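Local atomic coordinates of dermonecrotic toxin (Pasteurella multocida, PDB entry 2EBF), a protein that acts as a dermonecrotic, mitogenic toxin that induces bone resorption and is associated with the severe progressive form of atrophic rhinitis in pigs. Residues I175-A178 and L179-T182; L137-Q140 and I141-P145; P468-N472 and P473-L477. All blocks are in the same frame, centred on the assembly; numbering follows the deposited sequence.

Interaction 1. Residues I175-A178 and L179-T182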
# COMPACT_ATOMS: atom_id res chain seq x y z
N ILE A 175 -3.58 -2.80 -9.17
CA ILE A 175 -3.67 -3.88 -10.16
C ILE A 175 -2.51 -3.78 -11.16
O ILE A 175 -1.87 -4.79 -11.46
CB ILE A 175 -5.04 -3.90 -10.90
CG1 ILE A 175 -6.15 -4.37 -9.95
CG2 ILE A 175 -4.97 -4.76 -12.18
CD1 ILE A 175 -7.59 -4.11 -10.48
N ARG A 176 -2.23 -2.58 -11.66
CA ARG A 176 -1.11 -2.40 -12.60
C ARG A 176 0.22 -2.85 -11.99
O ARG A 176 1.01 -3.53 -12.65
CB ARG A 176 -1.03 -0.95 -13.09
CG ARG A 176 -2.28 -0.47 -13.80
CD ARG A 176 -2.06 0.91 -14.38
NE ARG A 176 -3.08 1.28 -15.36
CZ ARG A 176 -4.08 2.13 -15.14
NH1 ARG A 176 -4.22 2.72 -13.96
NH2 ARG A 176 -4.93 2.39 -16.12
N PHE A 177 0.45 -2.47 -10.73
CA PHE A 177 1.62 -2.94 -9.97
C PHE A 177 1.68 -4.46 -9.91
O PHE A 177 2.73 -5.05 -10.20
CB PHE A 177 1.62 -2.34 -8.56
CG PHE A 177 2.62 -2.99 -7.61
CD1 PHE A 177 3.99 -2.84 -7.81
CD2 PHE A 177 2.18 -3.74 -6.53
CE1 PHE A 177 4.91 -3.44 -6.96
CE2 PHE A 177 3.09 -4.33 -5.65
CZ PHE A 177 4.46 -4.18 -5.87
N ALA A 178 0.56 -5.10 -9.55
CA ALA A 178 0.50 -6.55 -9.39
C ALA A 178 0.82 -7.26 -10.69
O ALA A 178 1.57 -8.24 -10.71
CB ALA A 178 -0.88 -6.98 -8.89
N LEU A 179 0.28 -6.74 -11.79
CA LEU A 179 0.42 -7.36 -13.12
C LEU A 179 1.86 -7.37 -13.65
O LEU A 179 2.25 -8.26 -14.41
CB LEU A 179 -0.49 -6.67 -14.14
CG LEU A 179 -2.00 -6.87 -14.01
CD1 LEU A 179 -2.72 -6.03 -15.08
CD2 LEU A 179 -2.39 -8.34 -14.14
N GLN A 180 2.63 -6.36 -13.27
CA GLN A 180 4.02 -6.26 -13.70
C GLN A 180 5.00 -6.89 -12.72
O GLN A 180 6.12 -7.23 -13.09
CB GLN A 180 4.40 -4.79 -14.00
CG GLN A 180 4.38 -3.84 -12.79
CD GLN A 180 5.62 -3.96 -11.91
OE1 GLN A 180 6.76 -3.97 -12.41
NE2 GLN A 180 5.40 -4.05 -10.60
N ASP A 181 4.59 -7.05 -11.46
CA ASP A 181 5.49 -7.56 -10.43
C ASP A 181 5.95 -9.00 -10.71
O ASP A 181 5.14 -9.89 -10.94
CB ASP A 181 4.84 -7.43 -9.06
CG ASP A 181 5.76 -7.84 -7.94
OD1 ASP A 181 5.81 -9.05 -7.66
OD2 ASP A 181 6.41 -6.96 -7.33
N THR A 182 7.27 -9.23 -10.68
CA THR A 182 7.83 -10.54 -11.06
C THR A 182 7.46 -11.68 -10.10
O THR A 182 7.65 -12.86 -10.43
CB THR A 182 9.36 -10.52 -11.26
OG1 THR A 182 10.01 -10.25 -10.01
CG2 THR A 182 9.75 -9.46 -12.29
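Gln180 sets its CG between the backbone N and the carbonyl carbon (chi1 65°), and a second bend at chi2 folds the chain back, so that the amide returns to the helix one turn earlier and reaches Phe177. There NE2 donates to Phe177 O at 2.9 Å, with an N-H...O angle of 144°; the donor lies in the carbonyl plane, on a lone pair, while the oxygen is tilted out of the glutamine's own amide plane. The same oxygen takes weak bonds from Gln180 N (3.3 Å) and Asp181 N (3.0 Å), so three donors converge on one carbonyl. Phe177 has CG anti to the backbone N, which carries its ring toward Gln180 and Asp181; both meet it obliquely. Gln180 NE2 comes within 3.4 Å of Phe177 CD1, and the ring and amide planes are turned 30° apart. Asp181 runs beside the ring, pointing the same way, with OD2 3.7 Å from Phe177 CZ. That carboxylate is held from outside the segments: OD2 forms a salt bridge with Arg322, and OD1 accepts from Val183 N and Ile184 N, the first of these closing an Asx turn. On another side of the helix, Ile175 and Leu179 lie side by side, CG2 of Ile175 meeting CD1 of Leu179 at 3.9 Å, beside the regular i to i+4 bond from Leu179 N to Ile175 O (2.9 Å). Beyond that bond the backbone pairings weaken: Gln180 N is divided between the carbonyls of Arg176 and Phe177, and Asp181 N between those of Phe177 and Ala178, and Asp181 is the first residue to leave helical angles. Such weakened, divided backbone bonds are usual in the last turn of an alpha helix, here helix 171-180.

Interaction 2. Residues L137-Q140 and I141-P145. With GLC (alpha-D-glucopyranose), chain C; GLC (alpha-D-glucopyranose), chain B.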
# COMPACT_ATOMS: atom_id res chain seq x y z
N LEU A 137 -13.68 -5.28 -13.04
CA LEU A 137 -12.85 -5.55 -11.86
C LEU A 137 -12.54 -7.03 -11.70
O LEU A 137 -11.39 -7.41 -11.49
CB LEU A 137 -13.55 -5.04 -10.61
CG LEU A 137 -12.83 -5.23 -9.28
CD1 LEU A 137 -11.65 -4.27 -9.16
CD2 LEU A 137 -13.82 -4.97 -8.18
N LYS A 138 -13.59 -7.84 -11.78
CA LYS A 138 -13.45 -9.30 -11.70
C LYS A 138 -12.44 -9.80 -12.73
O LYS A 138 -11.55 -10.57 -12.38
CB LYS A 138 -14.81 -9.96 -11.95
CG LYS A 138 -14.78 -11.49 -11.95
CD LYS A 138 -16.16 -12.03 -12.33
CE LYS A 138 -16.15 -13.55 -12.47
NZ LYS A 138 -17.53 -14.06 -12.77
N LYS A 139 -12.56 -9.36 -13.98
CA LYS A 139 -11.67 -9.84 -15.02
C LYS A 139 -10.21 -9.51 -14.69
O LYS A 139 -9.33 -10.36 -14.85
CB LYS A 139 -12.04 -9.28 -16.40
CG LYS A 139 -11.33 -10.00 -17.56
CD LYS A 139 -11.84 -9.53 -18.92
CE LYS A 139 -11.41 -10.49 -20.04
NZ LYS A 139 -9.99 -10.30 -20.42
N GLN A 140 -9.96 -8.29 -14.22
CA GLN A 140 -8.59 -7.84 -14.00
C GLN A 140 -7.98 -8.63 -12.85
O GLN A 140 -6.85 -9.15 -12.95
CB GLN A 140 -8.57 -6.33 -13.70
CG GLN A 140 -8.73 -5.44 -14.95
CD GLN A 140 -7.89 -5.95 -16.11
OE1 GLN A 140 -8.41 -6.35 -17.15
NE2 GLN A 140 -6.59 -5.96 -15.92
N ILE A 141 -8.75 -8.76 -11.78
CA ILE A 141 -8.28 -9.41 -10.56
C ILE A 141 -8.11 -10.93 -10.70
O ILE A 141 -7.07 -11.48 -10.31
CB ILE A 141 -9.20 -9.09 -9.37
CG1 ILE A 141 -9.09 -7.60 -9.00
CG2 ILE A 141 -8.83 -9.99 -8.17
CD1 ILE A 141 -10.01 -7.20 -7.83
N LEU A 142 -9.11 -11.60 -11.26
CA LEU A 142 -9.04 -13.05 -11.47
C LEU A 142 -8.11 -13.52 -12.61
O LEU A 142 -7.87 -14.72 -12.76
CB LEU A 142 -10.44 -13.65 -11.60
CG LEU A 142 -11.37 -13.53 -10.38
CD1 LEU A 142 -12.68 -14.29 -10.62
CD2 LEU A 142 -10.69 -14.03 -9.11
N GLN A 143 -7.59 -12.59 -13.41
CA GLN A 143 -6.56 -12.93 -14.40
C GLN A 143 -5.17 -13.09 -13.75
O GLN A 143 -4.29 -13.76 -14.31
CB GLN A 143 -6.53 -11.92 -15.56
CG GLN A 143 -7.60 -12.22 -16.62
CD GLN A 143 -7.71 -11.21 -17.76
OE1 GLN A 143 -8.33 -11.51 -18.78
NE2 GLN A 143 -7.13 -10.00 -17.59
N ILE A 144 -4.98 -12.48 -12.58
CA ILE A 144 -3.72 -12.65 -11.83
C ILE A 144 -3.59 -14.12 -11.37
O ILE A 144 -4.50 -14.64 -10.73
CB ILE A 144 -3.63 -11.69 -10.61
CG1 ILE A 144 -3.86 -10.24 -11.05
CG2 ILE A 144 -2.26 -11.83 -9.89
CD1 ILE A 144 -4.14 -9.27 -9.90
N PRO A 145 -2.47 -14.79 -11.70
CA PRO A 145 -2.27 -16.19 -11.31
C PRO A 145 -2.26 -16.33 -9.79
O PRO A 145 -2.03 -15.35 -9.09
CB PRO A 145 -0.88 -16.52 -11.88
CG PRO A 145 -0.67 -15.50 -12.98
CD PRO A 145 -1.32 -14.26 -12.46
C1 GLC C . -10.48 -17.16 -15.40
C2 GLC C . -11.56 -17.65 -16.37
C3 GLC C . -11.69 -16.71 -17.57
C4 GLC C . -11.88 -15.25 -17.12
C5 GLC C . -10.85 -14.84 -16.06
C6 GLC C . -11.20 -13.50 -15.42
O2 GLC C . -11.18 -18.95 -16.85
O3 GLC C . -12.80 -17.12 -18.39
O4 GLC C . -11.80 -14.38 -18.26
O5 GLC C . -10.76 -15.81 -15.00
O6 GLC C . -12.43 -13.63 -14.69
C1 GLC B . -8.07 -17.21 -15.20
C2 GLC B . -6.83 -17.01 -16.08
C3 GLC B . -6.66 -18.22 -17.00
C4 GLC B . -6.59 -19.52 -16.19
C5 GLC B . -7.77 -19.63 -15.22
C6 GLC B . -7.56 -20.78 -14.24
O1 GLC B . -9.21 -17.25 -16.06
O2 GLC B . -6.97 -15.80 -16.84
O3 GLC B . -5.50 -18.12 -17.82
O4 GLC B . -6.56 -20.64 -17.09
O5 GLC B . -7.93 -18.43 -14.45
O6 GLC B . -6.40 -20.50 -13.45
O HOH W 1 -7.46 -7.71 -19.48
O HOH W 2 -5.63 -8.60 -15.34
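The last turns of helix 135-143 form one wall of a glycan pocket, and Lys139 and Gln143, both pocket residues, are joined along its surface, one turn apart. Lys139 NZ donates to Gln143 OE1 at 2.6 Å, from a position tilted 26° out of the carbonyl plane; a bend at the end of the lysine chain (chi4 -77°) turns the ammonium onto the amide, and NZ also forms a salt bridge with Glu556. Gln143 NE2 gives to two waters, each at 3.0 Å from NE2, one of which donates to Gln140 OE1 and the other to Gln140 O. With OE1 gripped by the lysine and NE2 by both waters, the rotation of this amide is well defined. On the side facing helix 151-164, Leu137 CD1 packs on Ile141 CD1 at 3.6 Å. The side chains of Lys138 and Leu142 cross, with CG 3.7 Å from CD1. Leu142 N bonds Lys138 O, and Gln143 N reaches Lys139 O weakly. Leu142 O is 3.5 Å from C1 of one glucose (chain B), and Leu142 CB is 3.7 Å from O6 of the other (chain C), so the last turn of helix 135-143 lines the pocket in which the glycan is bound.

Interaction 3. Residues P468-N472 and P473-L477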
# COMPACT_ATOMS: atom_id res chain seq x y z
N PRO A 468 17.79 -5.30 -10.48
CA PRO A 468 17.39 -4.94 -11.85
C PRO A 468 16.87 -6.16 -12.64
O PRO A 468 17.09 -7.30 -12.23
CB PRO A 468 18.67 -4.36 -12.45
CG PRO A 468 19.77 -4.90 -11.61
CD PRO A 468 19.22 -5.02 -10.24
N PRO A 469 16.20 -5.93 -13.79
CA PRO A 469 15.99 -4.65 -14.45
C PRO A 469 14.87 -3.81 -13.85
O PRO A 469 13.82 -4.34 -13.46
CB PRO A 469 15.65 -5.05 -15.89
CG PRO A 469 15.02 -6.39 -15.77
CD PRO A 469 15.57 -7.04 -14.53
N PHE A 470 15.11 -2.50 -13.78
CA PHE A 470 14.08 -1.54 -13.43
C PHE A 470 13.44 -1.00 -14.71
O PHE A 470 13.40 0.20 -14.95
CB PHE A 470 14.68 -0.40 -12.59
CG PHE A 470 14.93 -0.77 -11.15
CD1 PHE A 470 13.98 -0.50 -10.17
CD2 PHE A 470 16.12 -1.39 -10.77
CE1 PHE A 470 14.21 -0.85 -8.83
CE2 PHE A 470 16.36 -1.73 -9.44
CZ PHE A 470 15.40 -1.46 -8.47
N ASN A 471 12.93 -1.91 -15.54
CA ASN A 471 12.29 -1.55 -16.81
C ASN A 471 10.79 -1.33 -16.67
O ASN A 471 10.03 -1.52 -17.63
CB ASN A 471 12.61 -2.58 -17.91
CG ASN A 471 12.15 -4.01 -17.55
OD1 ASN A 471 12.68 -4.98 -18.09
ND2 ASN A 471 11.17 -4.13 -16.67
N ASN A 472 10.38 -0.94 -15.47
CA ASN A 472 8.98 -0.73 -15.16
C ASN A 472 8.80 0.30 -14.06
O ASN A 472 9.38 0.17 -12.99
CB ASN A 472 8.33 -2.06 -14.77
CG ASN A 472 6.84 -1.98 -14.72
OD1 ASN A 472 6.14 -2.38 -15.67
ND2 ASN A 472 6.33 -1.45 -13.62
N PRO A 473 7.98 1.34 -14.32
CA PRO A 473 7.84 2.45 -13.37
C PRO A 473 7.19 2.07 -12.04
O PRO A 473 7.40 2.75 -11.03
CB PRO A 473 6.98 3.47 -14.13
CG PRO A 473 6.22 2.64 -15.14
CD PRO A 473 7.14 1.53 -15.52
N TYR A 474 6.41 0.99 -12.03
CA TYR A 474 5.76 0.52 -10.81
C TYR A 474 6.76 -0.15 -9.87
O TYR A 474 6.72 0.08 -8.67
CB TYR A 474 4.54 -0.38 -11.11
CG TYR A 474 3.51 0.37 -11.90
CD1 TYR A 474 2.59 1.22 -11.27
CD2 TYR A 474 3.48 0.30 -13.30
CE1 TYR A 474 1.65 1.95 -12.01
CE2 TYR A 474 2.54 1.02 -14.04
CZ TYR A 474 1.64 1.84 -13.38
OH TYR A 474 0.72 2.58 -14.10
N LYS A 475 7.67 -0.95 -10.43
CA LYS A 475 8.75 -1.55 -9.63
C LYS A 475 9.65 -0.43 -9.09
O LYS A 475 10.04 -0.45 -7.91
CB LYS A 475 9.55 -2.54 -10.48
CG LYS A 475 10.79 -3.12 -9.78
CD LYS A 475 11.67 -3.88 -10.74
CE LYS A 475 13.09 -4.00 -10.24
NZ LYS A 475 13.20 -4.98 -9.12
N SER A 476 9.96 0.54 -9.94
CA SER A 476 10.78 1.69 -9.53
C SER A 476 10.12 2.49 -8.40
O SER A 476 10.79 2.88 -7.43
CB SER A 476 11.06 2.60 -10.73
OG SER A 476 11.83 1.94 -11.71
N LEU A 477 8.81 2.72 -8.51
CA LEU A 477 8.04 3.44 -7.49
C LEU A 477 8.01 2.68 -6.16
O LEU A 477 8.16 3.28 -5.09
CB LEU A 477 6.61 3.69 -7.99
CG LEU A 477 5.61 4.35 -7.03
CD1 LEU A 477 6.13 5.69 -6.59
CD2 LEU A 477 4.25 4.50 -7.69
O HOH W 3 11.24 2.69 -14.23
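Phe470 and Lys475 make the tight half of this contact. Lys475 CE sits over one face of the Phe470 ring, 3.6 Å from its centroid and 11° off the normal, a CH-pi contact above the ring centre. NZ, 4.4 Å from the same centroid, adds a cation-pi interaction. CG of the lysine is anti to the backbone N (chi1 174°), which carries the chain across that face of the ring, at about a right angle to the phenylalanine side chain. It passes Pro469 O, 3.3 Å from CE, and NZ ends in hydrogen bonds to the carbonyls of Asn465 and Val467, so the ammonium is tied to the incoming loop as well as to the ring.

In the C2 domain, this loop joins strand 456-461 to helix 473-490, which leads on to strand 498-502 of the same sheet; the two strands are parallel, with strand 399-402 between them, so the helix belongs to a beta-alpha-beta crossover that skips one strand. Asn472 occupies the N-cap position, Pro473 begins the helix, and Ser476 N donates to Asn472 O at 3.1 Å with an N-H...O angle of 167°, in the carbonyl plane.

The looser side is wetter. Ser476 OG lies at the edge of the Phe470 ring, 3.6 Å from CD1, and is hydrogen-bonded to a water at 2.7 Å. That water makes a weak bond, 3.4 Å long, to Phe470 O.

In the fold
In this C-terminal region of the toxin, interaction 1 sits between the other two: its centre is 11 Å from that of interaction 2 and 11 Å from that of interaction 3, whereas the centres of interactions 2 and 3 stand 22 Å apart and the two do not touch. Different side chains of 175-182 serve the two neighbours. Leu179 CD2 meets Ile144 CG1 at 3.9 Å, and Ile175 CD1 meets Gln140 CB at 4.0 Å, whereas Arg176 CD approaches Tyr474 OH to 3.3 Å. Helix 171-180 thus links helix 135-143, which lines the glycan pocket, to the crossover helix 473-490. Interaction 2 touches glucose directly, and the Leu179 side chain remains about 9 Å from a bound glucose.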